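Local coordinates for protein fucose-specific lectin (Aleuria aurantia, PDB 6GKE) that binds L-fucose specifically, with strongest preference for core alpha-1,6-fucosylated chains of glycoproteins, through five sites on a six-bladed beta-propeller, at residues E3-S8 / K58-L63; Q22-F27 / E36-G41; S142-Y147 / A157-T162. The protein carries 1 engineered substitution. One frame throughout, in Å; residues are numbered along the deposited sequence.

Overall arrangement
Near the N terminus, E3-S8, just ahead of strand 10-15, is brought by interaction 1 against K58-L63, the loop that leads from the first four-stranded sheet into the second. That closes a long loop holding the whole first sheet. Interaction 2 falls within this loop: it is the hairpin of strands 22-28 and 33-40, and the two contacts touch where F4 CE1 packs on F27 CB at 3.6 Å. Interaction 3 follows later in series, closing a short hairpin of its own in the third sheet. The centres of interactions 2 and 3 lie about 30 Å apart, on opposite sides of the chain's centre. Interactions 2 and 3 each hold a fucose.

Interaction 1: E3-S8 / K58-L63; sequences EFLYTS and KLFSPL. With EDO (1,2-ethanediol), chain I; EDO (1,2-ethanediol), chain B.
L5 CG stands anti to its backbone N (chi1 177°) and F60 CG anti to its carbonyl carbon (chi1 -50°), and from these starts the leucine branch and the phenyl ring cross at about a right angle. L5 CD2 lies over one face of the F60 ring, offset toward the rim and 4.0 Å from the ring centroid, a CH-pi contact. The same methyl meets L59 CD1 at 3.8 Å. At the edge of the ring, in its plane, sits Y6 O, 3.4 Å from F60 CE1. T7 OG1 comes in obliquely at F60 CD1, also 3.4 Å away, and gives its hydrogen to Y6 O over 2.6 Å. A 1,2-ethanediol hydroxyl, probably from the crystallisation liquor, is a second donor to Y6 O, and a second diol molecule accepts an almost straight bond from Y6 N, 2.8 Å to its O2.

Both segments are built on type II beta turns, L5 to S8 and K58 to S61, and T7 and F60 occupy the same third position in them, each with positive phi. The region also faces the dimer partner: Y6 stacks on Y6 of the second subunit, and L59 O accepts from NE1 of W312 of that subunit, in keeping with a dimer formed through N- and C-terminal peptides.

Between the two turns the contact is therefore apolar packing and CH-pi attraction, while T7 OG1 and, in this crystal, the diol hydroxyl supply the bonds to Y6 O; the ring edge turned toward that oxygen should be a mildly favourable electrostatic arrangement.

Interaction 2: Q22-F27 / E36-G41; sequences QQRVYF and EAQRGG. With FUC (alpha-L-fucopyranose), chain C.
E36 OE2 takes two short bonds: from Y26 OH across the strand pair, 2.7 Å long and on the lone pair turned away from E36 OE1, and from the fucose O4, also 2.7 Å. The glutamate reaches them with CG anti to the backbone N (chi1 -173°) and an extended chain, lying side by side with the tyrosine. Its other oxygen, E36 OE1, accepts from the fucose O3 and, on its anti side, from Q38 NE2 at 2.9 Å, while Q38 OE1 bonds T46 OG1. R24 works on the same sugar: NE donates to the fucose O4 over 2.8 Å and NH2 to the ring oxygen O5 over 2.9 Å. R24 NE and E36 OE2 are 4.1 Å apart, beyond a salt bridge, and O4 links them by accepting from one and donating to the other.

This is the antiparallel hairpin of strands 22-28 and 33-40 in the first sheet of the six-bladed propeller, whose fucose sites lie between adjacent blades; here W97 NE1, from the next sheet, gives the sugar a further bond.

What holds the R24 guanidinium is a second shell. R24 NH1 meets Q22 OE1 in the amide plane, on a lone pair, at 2.8 Å, and also bonds Q23 O from 63° above the carbonyl plane, while R39 N reaches that oxygen from the opposite face. Q38 CG covers one face of the guanidinium. On the other side of the sheet, V25 CG1 packs on A37 CB at 3.8 Å. Farther along, Q23 and R39 run together, a water joining Q23 NE2 to R39 NH1, with Q23 OE1 held by S277 and R39 NE by N43 O.

Interaction 3: S142-Y147 / A157-T162; sequences SSIHEY and ASFGST. With FUC (alpha-L-fucopyranose), chain E.
In the third four-stranded sheet of the beta-propeller, strands 142-149 and 153-162 form an antiparallel hairpin, with I144 and F159 facing each other as a hydrogen-bonded pair. I144 N donates to F159 O at 2.8 Å, and F159 N returns a bond to I144 O at 2.9 Å. Their side chains cross obliquely on the same face of the sheet, I144 CG2 touching F159 CE1 at 4.0 Å in the isoleucine conformer given; the phenyl ring also stacks with H192 of the next sheet. On the other face, S158 CB, in one of two serine conformers, sits above the H145 ring, 3.8 Å from its centroid, in a CH-pi contact.

At the E146-A157 end, the hairpin contributes to a fucose site between this blade and the next. E146, with CG anti to its backbone N (chi1 178°) and an extended chain, presents both carboxylate oxygens to the sugar: E146 OE2 accepts from the fucose O4 at 2.7 Å, and E146 OE1 from O3 at 2.6 Å. R131 NE and W199 NE1 also bond this sugar. The strand opposite holds the carboxylate in turn: A157 N points at E146 OE1 in a nearly straight bond, 3.0 Å and 169°, met on the anti side and 25° out of the carboxylate plane. The bond from E146 N to A157 O is weak and bent. Beside the carboxylate, A157 CB comes within 3.8 Å of the fucose O3.

Interaction 1: E3-S8 / K58-L63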
loop_
_atom_site.group_PDB
_atom_site.type_symbol
_atom_site.label_atom_id
_atom_site.label_comp_id
_atom_site.label_asym_id
_atom_site.label_seq_id
_atom_site.Cartn_x
_atom_site.Cartn_y
_atom_site.Cartn_z
ATOM N N GLU A 3 2.571 2.127 9.776
ATOM C CA GLU A 3 3.788 2.523 9.078
ATOM C C GLU A 3 4.379 1.353 8.280
ATOM O O GLU A 3 5.480 1.462 7.767
ATOM C CB GLU A 3 4.747 3.145 10.089
ATOM C CG GLU A 3 4.151 4.385 10.727
ATOM C CD GLU A 3 4.986 5.013 11.824
ATOM O OE1 GLU A 3 5.585 4.260 12.623
ATOM O OE2 GLU A 3 5.036 6.258 11.869
ATOM N N PHE A 4 3.621 0.260 8.135
ATOM C CA PHE A 4 4.040 -0.899 7.336
ATOM C C PHE A 4 3.922 -0.551 5.850
ATOM O O PHE A 4 2.830 -0.272 5.368
ATOM C CB PHE A 4 3.139 -2.078 7.701
ATOM C CG PHE A 4 3.502 -3.463 7.217
ATOM C CD1 PHE A 4 4.712 -3.782 6.608
ATOM C CD2 PHE A 4 2.599 -4.489 7.445
ATOM C CE1 PHE A 4 4.989 -5.089 6.230
ATOM C CE2 PHE A 4 2.874 -5.790 7.056
ATOM C CZ PHE A 4 4.074 -6.092 6.463
ATOM N N LEU A 5 5.041 -0.590 5.123
ATOM C CA LEU A 5 5.022 -0.295 3.701
ATOM C C LEU A 5 4.214 -1.370 2.967
ATOM O O LEU A 5 4.487 -2.566 3.083
ATOM C CB LEU A 5 6.464 -0.248 3.198
ATOM C CG LEU A 5 6.655 -0.010 1.702
ATOM C CD1 LEU A 5 6.266 1.409 1.320
ATOM C CD2 LEU A 5 8.102 -0.309 1.327
ATOM N N TYR A 6 3.247 -0.937 2.160
ATOM C CA TYR A 6 2.440 -1.873 1.381
ATOM C C TYR A 6 3.331 -2.518 0.318
ATOM O O TYR A 6 3.993 -1.810 -0.435
ATOM C CB TYR A 6 1.243 -1.172 0.740
ATOM C CG TYR A 6 0.469 -2.021 -0.232
ATOM C CD1 TYR A 6 -0.072 -3.238 0.147
ATOM C CD2 TYR A 6 0.282 -1.603 -1.538
ATOM C CE1 TYR A 6 -0.792 -4.016 -0.744
ATOM C CE2 TYR A 6 -0.448 -2.361 -2.437
ATOM C CZ TYR A 6 -0.976 -3.576 -2.041
ATOM O OH TYR A 6 -1.694 -4.307 -2.945
ATOM N N THR A 7 3.305 -3.851 0.279
ATOM C CA THR A 7 4.151 -4.724 -0.573
ATOM C C THR A 7 5.604 -4.749 -0.088
ATOM O O THR A 7 6.486 -5.233 -0.796
ATOM C CB THR A 7 4.033 -4.475 -2.090
ATOM O OG1 THR A 7 4.710 -3.290 -2.512
ATOM C CG2 THR A 7 2.594 -4.441 -2.550
ATOM N N SER A 8 5.843 -4.341 1.164
ATOM C CA SER A 8 7.085 -4.689 1.842
ATOM C C SER A 8 7.294 -6.202 1.786
ATOM O O SER A 8 6.357 -6.973 1.980
ATOM C CB SER A 8 7.025 -4.261 3.285
ATOM O OG SER A 8 8.177 -4.654 4.015
ATOM N N LYS A 58 16.840 -0.118 0.156
ATOM C CA LYS A 58 16.043 0.544 -0.859
ATOM C C LYS A 58 14.565 0.280 -0.568
ATOM O O LYS A 58 14.203 -0.752 -0.008
ATOM C CB LYS A 58 16.403 0.082 -2.274
ATOM C CG LYS A 58 15.886 -1.289 -2.692
ATOM C CD LYS A 58 16.100 -1.550 -4.166
ATOM C CE LYS A 58 15.490 -2.850 -4.639
ATOM N NZ LYS A 58 15.626 -2.978 -6.109
ATOM N N LEU A 59 13.705 1.220 -0.955
ATOM C CA LEU A 59 12.279 0.990 -0.802
ATOM C C LEU A 59 11.906 -0.271 -1.591
ATOM O O LEU A 59 12.356 -0.461 -2.717
ATOM C CB LEU A 59 11.471 2.208 -1.258
ATOM C CG LEU A 59 11.237 3.290 -0.202
ATOM C CD1 LEU A 59 10.330 2.796 0.914
ATOM C CD2 LEU A 59 12.527 3.833 0.381
ATOM N N PHE A 60 11.079 -1.124 -0.975
ATOM C CA PHE A 60 10.601 -2.397 -1.557
ATOM C C PHE A 60 11.752 -3.403 -1.693
ATOM O O PHE A 60 11.653 -4.359 -2.454
ATOM C CB PHE A 60 9.856 -2.175 -2.882
ATOM C CG PHE A 60 8.798 -1.107 -2.781
ATOM C CD1 PHE A 60 7.558 -1.390 -2.235
ATOM C CD2 PHE A 60 9.051 0.192 -3.193
ATOM C CE1 PHE A 60 6.596 -0.402 -2.101
ATOM C CE2 PHE A 60 8.085 1.178 -3.070
ATOM C CZ PHE A 60 6.861 0.879 -2.521
ATOM N N SER A 61 12.808 -3.237 -0.895
ATOM C CA SER A 61 13.907 -4.182 -0.867
ATOM C C SER A 61 13.401 -5.577 -0.537
ATOM O O SER A 61 12.581 -5.758 0.369
ATOM C CB SER A 61 14.920 -3.793 0.177
ATOM O OG SER A 61 15.956 -4.763 0.298
ATOM N N PRO A 62 13.980 -6.629 -1.149
ATOM C CA PRO A 62 13.761 -7.973 -0.629
ATOM C C PRO A 62 14.427 -8.100 0.750
ATOM O O PRO A 62 15.305 -7.299 1.103
ATOM C CB PRO A 62 14.411 -8.860 -1.693
ATOM C CG PRO A 62 15.539 -8.003 -2.219
ATOM C CD PRO A 62 14.960 -6.605 -2.251
ATOM N N LEU A 63 13.987 -9.098 1.521
ATOM C CA LEU A 63 14.495 -9.357 2.868
ATOM C C LEU A 63 14.632 -10.866 3.072
ATOM O O LEU A 63 13.846 -11.657 2.548
ATOM C CB LEU A 63 13.547 -8.818 3.941
ATOM C CG LEU A 63 13.357 -7.305 4.000
ATOM C CD1 LEU A 63 12.262 -6.956 5.000
ATOM C CD2 LEU A 63 14.650 -6.583 4.354
HETATM C C1 EDO I . 3.316 1.081 -1.109
HETATM O O1 EDO I . 2.938 0.166 -2.134
HETATM C C2 EDO I . 2.613 2.432 -0.970
HETATM O O2 EDO I . 2.427 2.819 0.435
HETATM C C1 EDO B . 0.491 2.337 2.774
HETATM O O1 EDO B . -0.781 1.770 3.077
HETATM C C2 EDO B . 1.765 1.500 2.884
HETATM O O2 EDO B . 2.728 1.810 1.819
#

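Interaction 2: Q22-F27 / E36-G41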
loop_
_atom_site.group_PDB
_atom_site.type_symbol
_atom_site.label_atom_id
_atom_site.label_comp_id
_atom_site.label_asym_id
_atom_site.label_seq_id
_atom_site.Cartn_x
_atom_site.Cartn_y
_atom_site.Cartn_z
ATOM N N GLN A 22 11.101 -17.569 21.264
ATOM C CA GLN A 22 11.330 -16.189 20.857
ATOM C C GLN A 22 11.172 -16.103 19.339
ATOM O O GLN A 22 11.708 -16.930 18.606
ATOM C CB GLN A 22 12.731 -15.740 21.261
ATOM C CG GLN A 22 12.894 -15.536 22.759
ATOM C CD GLN A 22 12.143 -14.338 23.292
ATOM O OE1 GLN A 22 12.009 -13.315 22.627
ATOM N NE2 GLN A 22 11.654 -14.435 24.518
ATOM N N GLN A 23 10.433 -15.090 18.885
ATOM C CA GLN A 23 10.283 -14.816 17.469
ATOM C C GLN A 23 10.712 -13.378 17.190
ATOM O O GLN A 23 10.496 -12.480 18.013
ATOM C CB GLN A 23 8.834 -14.966 17.009
ATOM C CG GLN A 23 8.280 -16.369 17.153
ATOM C CD GLN A 23 6.867 -16.406 16.631
ATOM O OE1 GLN A 23 6.632 -16.392 15.420
ATOM N NE2 GLN A 23 5.915 -16.448 17.549
ATOM N N ARG A 24 11.273 -13.159 15.998
ATOM C CA ARG A 24 11.483 -11.819 15.488
ATOM C C ARG A 24 10.962 -11.786 14.054
ATOM O O ARG A 24 11.135 -12.738 13.303
ATOM C CB ARG A 24 12.959 -11.408 15.501
ATOM C CG ARG A 24 13.660 -11.543 16.846
ATOM C CD ARG A 24 13.191 -10.526 17.867
ATOM N NE ARG A 24 13.897 -10.627 19.143
ATOM C CZ ARG A 24 13.537 -11.405 20.164
ATOM N NH1 ARG A 24 12.434 -12.136 20.102
ATOM N NH2 ARG A 24 14.294 -11.453 21.246
ATOM N N VAL A 25 10.329 -10.670 13.692
ATOM C CA VAL A 25 9.879 -10.465 12.330
ATOM C C VAL A 25 10.362 -9.085 11.879
ATOM O O VAL A 25 10.367 -8.132 12.657
ATOM C CB VAL A 25 8.357 -10.676 12.187
ATOM C CG1 VAL A 25 7.543 -9.734 13.044
ATOM C CG2 VAL A 25 7.903 -10.625 10.739
ATOM N N TYR A 26 10.795 -9.033 10.613
ATOM C CA TYR A 26 11.399 -7.871 9.981
ATOM C C TYR A 26 10.525 -7.449 8.805
ATOM O O TYR A 26 10.057 -8.285 8.025
ATOM C CB TYR A 26 12.832 -8.176 9.515
ATOM C CG TYR A 26 13.678 -8.621 10.672
ATOM C CD1 TYR A 26 14.208 -7.701 11.560
ATOM C CD2 TYR A 26 13.827 -9.966 10.964
ATOM C CE1 TYR A 26 14.887 -8.102 12.696
ATOM C CE2 TYR A 26 14.504 -10.386 12.094
ATOM C CZ TYR A 26 15.019 -9.452 12.973
ATOM O OH TYR A 26 15.629 -9.873 14.115
ATOM N N PHE A 27 10.326 -6.134 8.690
ATOM C CA PHE A 27 9.521 -5.553 7.638
ATOM C C PHE A 27 10.046 -4.144 7.378
ATOM O O PHE A 27 10.806 -3.603 8.178
ATOM C CB PHE A 27 8.041 -5.535 8.035
ATOM C CG PHE A 27 7.724 -4.655 9.221
ATOM C CD1 PHE A 27 7.804 -5.134 10.522
ATOM C CD2 PHE A 27 7.361 -3.328 9.036
ATOM C CE1 PHE A 27 7.520 -4.307 11.601
ATOM C CE2 PHE A 27 7.079 -2.503 10.114
ATOM C CZ PHE A 27 7.158 -2.995 11.392
ATOM N N GLU A 36 11.920 -4.208 13.423
ATOM C CA GLU A 36 11.783 -5.491 14.082
ATOM C C GLU A 36 10.590 -5.452 15.040
ATOM O O GLU A 36 10.422 -4.479 15.782
ATOM C CB GLU A 36 13.045 -5.803 14.882
ATOM C CG GLU A 36 13.089 -7.197 15.486
ATOM C CD GLU A 36 14.259 -7.363 16.438
ATOM O OE1 GLU A 36 14.254 -6.672 17.475
ATOM O OE2 GLU A 36 15.188 -8.159 16.138
ATOM N N ALA A 37 9.812 -6.539 15.048
ATOM C CA ALA A 37 8.846 -6.839 16.113
ATOM C C ALA A 37 9.286 -8.142 16.785
ATOM O O ALA A 37 9.942 -8.986 16.152
ATOM C CB ALA A 37 7.437 -6.928 15.575
ATOM N N GLN A 38 8.929 -8.290 18.064
ATOM C CA GLN A 38 9.404 -9.402 18.889
ATOM C C GLN A 38 8.226 -10.075 19.592
ATOM O O GLN A 38 7.270 -9.414 19.990
ATOM C CB GLN A 38 10.373 -8.923 19.973
ATOM C CG GLN A 38 11.447 -7.962 19.483
ATOM C CD GLN A 38 11.035 -6.510 19.420
ATOM O OE1 GLN A 38 10.081 -6.064 20.062
ATOM N NE2 GLN A 38 11.776 -5.742 18.639
ATOM N N ARG A 39 8.341 -11.390 19.796
ATOM C CA ARG A 39 7.395 -12.108 20.631
ATOM C C ARG A 39 8.146 -13.116 21.497
ATOM O O ARG A 39 9.034 -13.818 21.024
ATOM C CB ARG A 39 6.325 -12.833 19.812
ATOM C CG ARG A 39 5.092 -13.163 20.636
ATOM C CD ARG A 39 3.999 -13.867 19.866
ATOM N NE ARG A 39 2.794 -13.915 20.682
ATOM C CZ ARG A 39 1.594 -14.293 20.254
ATOM N NH1 ARG A 39 1.444 -14.801 19.043
ATOM N NH2 ARG A 39 0.542 -14.160 21.046
ATOM N N GLY A 40 7.746 -13.182 22.767
ATOM C CA GLY A 40 8.188 -14.217 23.675
ATOM C C GLY A 40 7.006 -15.070 24.097
ATOM O O GLY A 40 6.022 -14.555 24.628
ATOM N N GLY A 41 7.086 -16.380 23.846
ATOM C CA GLY A 41 5.978 -17.287 24.136
ATOM C C GLY A 41 4.702 -16.817 23.456
ATOM O O GLY A 41 4.722 -16.454 22.278
HETATM C C1 FUC C . 16.115 -8.236 21.759
HETATM C C2 FUC C . 15.830 -7.244 20.649
HETATM C C3 FUC C . 16.980 -7.212 19.644
HETATM C C4 FUC C . 17.302 -8.617 19.160
HETATM C C5 FUC C . 17.592 -9.506 20.364
HETATM C C6 FUC C . 17.888 -10.952 19.991
HETATM O O1 FUC C . 17.173 -7.701 22.543
HETATM O O2 FUC C . 15.665 -5.941 21.219
HETATM O O3 FUC C . 16.665 -6.328 18.564
HETATM O O4 FUC C . 16.207 -9.185 18.433
HETATM O O5 FUC C . 16.448 -9.509 21.221
HETATM O O HOH W 1 3.152 -15.992 17.001
HETATM O O HOH W 2 6.808 -16.447 20.389
#

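Interaction 3: S142-Y147 / A157-T162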
loop_
_atom_site.group_PDB
_atom_site.type_symbol
_atom_site.label_atom_id
_atom_site.label_comp_id
_atom_site.label_asym_id
_atom_site.label_seq_id
_atom_site.Cartn_x
_atom_site.Cartn_y
_atom_site.Cartn_z
ATOM N N SER A 142 15.913 -16.544 -15.721
ATOM C CA SER A 142 17.091 -16.195 -14.926
ATOM C C SER A 142 17.412 -17.311 -13.922
ATOM O O SER A 142 16.524 -18.038 -13.472
ATOM C CB SER A 142 16.881 -14.880 -14.215
ATOM O OG SER A 142 16.736 -13.808 -15.137
ATOM N N SER A 143 18.689 -17.403 -13.547
ATOM C CA SER A 143 19.110 -18.397 -12.572
ATOM C C SER A 143 19.043 -17.832 -11.150
ATOM O O SER A 143 18.924 -16.624 -10.930
ATOM C CB SER A 143 20.490 -18.903 -12.883
ATOM O OG SER A 143 21.448 -17.866 -12.739
ATOM N N ILE A 144 19.118 -18.754 -10.190
ATOM C CA ILE A 144 19.344 -18.409 -8.803
ATOM C C ILE A 144 20.838 -18.557 -8.512
ATOM O O ILE A 144 21.464 -19.523 -8.927
ATOM C CB ILE A 144 18.473 -19.274 -7.879
ATOM C CG1 ILE A 144 17.000 -18.904 -8.049
ATOM C CG2 ILE A 144 18.929 -19.176 -6.427
ATOM C CD1 ILE A 144 16.057 -19.953 -7.526
ATOM N N HIS A 145 21.378 -17.563 -7.807
ATOM C CA HIS A 145 22.761 -17.534 -7.397
ATOM C C HIS A 145 22.848 -17.636 -5.877
ATOM O O HIS A 145 21.926 -17.241 -5.170
ATOM C CB HIS A 145 23.431 -16.249 -7.882
ATOM C CG HIS A 145 23.516 -16.169 -9.365
ATOM N ND1 HIS A 145 24.659 -16.526 -10.057
ATOM C CD2 HIS A 145 22.602 -15.817 -10.296
ATOM C CE1 HIS A 145 24.447 -16.365 -11.350
ATOM N NE2 HIS A 145 23.196 -15.934 -11.521
ATOM N N GLU A 146 23.996 -18.121 -5.405
ATOM C CA GLU A 146 24.239 -18.373 -3.995
ATOM C C GLU A 146 25.510 -17.642 -3.559
ATOM O O GLU A 146 26.527 -17.703 -4.257
ATOM C CB GLU A 146 24.402 -19.881 -3.805
ATOM C CG GLU A 146 24.706 -20.340 -2.391
ATOM C CD GLU A 146 25.140 -21.793 -2.342
ATOM O OE1 GLU A 146 26.079 -22.128 -3.097
ATOM O OE2 GLU A 146 24.549 -22.579 -1.562
ATOM N N TYR A 147 25.455 -16.998 -2.389
ATOM C CA TYR A 147 26.655 -16.493 -1.711
ATOM C C TYR A 147 26.813 -17.279 -0.405
ATOM O O TYR A 147 25.833 -17.651 0.240
ATOM C CB TYR A 147 26.654 -14.959 -1.549
ATOM C CG TYR A 147 27.888 -14.357 -2.174
ATOM C CD1 TYR A 147 27.980 -14.239 -3.554
ATOM C CD2 TYR A 147 29.016 -14.043 -1.428
ATOM C CE1 TYR A 147 29.146 -13.819 -4.172
ATOM C CE2 TYR A 147 30.192 -13.622 -2.033
ATOM C CZ TYR A 147 30.259 -13.515 -3.411
ATOM O OH TYR A 147 31.413 -13.129 -4.034
ATOM N N ALA A 157 26.991 -21.573 -5.850
ATOM C CA ALA A 157 26.408 -22.161 -7.040
ATOM C C ALA A 157 25.479 -21.179 -7.763
ATOM O O ALA A 157 25.083 -20.140 -7.238
ATOM C CB ALA A 157 25.655 -23.415 -6.662
ATOM N N SER A 158 25.139 -21.566 -8.995
ATOM C CA SER A 158 24.002 -20.992 -9.685
ATOM C C SER A 158 23.243 -22.122 -10.382
ATOM O O SER A 158 23.825 -23.086 -10.863
ATOM C CB SER A 158 24.397 -19.898 -10.633
ATOM O OG SER A 158 25.075 -20.437 -11.750
ATOM N N PHE A 159 21.913 -22.002 -10.354
ATOM C CA PHE A 159 21.045 -23.080 -10.810
ATOM C C PHE A 159 19.644 -22.544 -11.090
ATOM O O PHE A 159 19.262 -21.485 -10.604
ATOM C CB PHE A 159 20.982 -24.211 -9.778
ATOM C CG PHE A 159 20.631 -23.774 -8.377
ATOM C CD1 PHE A 159 19.314 -23.551 -7.998
ATOM C CD2 PHE A 159 21.627 -23.585 -7.434
ATOM C CE1 PHE A 159 19.009 -23.139 -6.709
ATOM C CE2 PHE A 159 21.319 -23.177 -6.145
ATOM C CZ PHE A 159 20.012 -22.947 -5.789
ATOM N N GLY A 160 18.885 -23.309 -11.875
ATOM C CA GLY A 160 17.487 -23.031 -12.099
ATOM C C GLY A 160 17.259 -22.086 -13.262
ATOM O O GLY A 160 18.151 -21.369 -13.701
ATOM N N SER A 161 16.013 -22.088 -13.730
ATOM C CA SER A 161 15.515 -21.171 -14.741
ATOM C C SER A 161 14.108 -20.747 -14.320
ATOM O O SER A 161 13.199 -21.580 -14.303
ATOM C CB SER A 161 15.527 -21.819 -16.092
ATOM O OG SER A 161 15.066 -20.934 -17.097
ATOM N N THR A 162 13.945 -19.472 -13.940
ATOM C CA THR A 162 12.821 -19.097 -13.082
ATOM C C THR A 162 11.866 -18.126 -13.774
ATOM O O THR A 162 12.204 -17.450 -14.747
ATOM C CB THR A 162 13.307 -18.472 -11.766
ATOM O OG1 THR A 162 13.716 -17.124 -11.983
ATOM C CG2 THR A 162 14.450 -19.240 -11.140
HETATM C C1 FUC E . 29.637 -24.905 -0.590
HETATM C C2 FUC E . 28.923 -24.239 -1.759
HETATM C C3 FUC E . 27.774 -25.144 -2.225
HETATM C C4 FUC E . 26.846 -25.471 -1.051
HETATM C C5 FUC E . 27.685 -26.175 0.007
HETATM C C6 FUC E . 26.869 -26.603 1.209
HETATM O O1 FUC E . 30.340 -26.033 -1.106
HETATM O O2 FUC E . 29.865 -23.969 -2.816
HETATM O O3 FUC E . 27.068 -24.545 -3.311
HETATM O O4 FUC E . 26.298 -24.293 -0.455
HETATM O O5 FUC E . 28.721 -25.295 0.446
#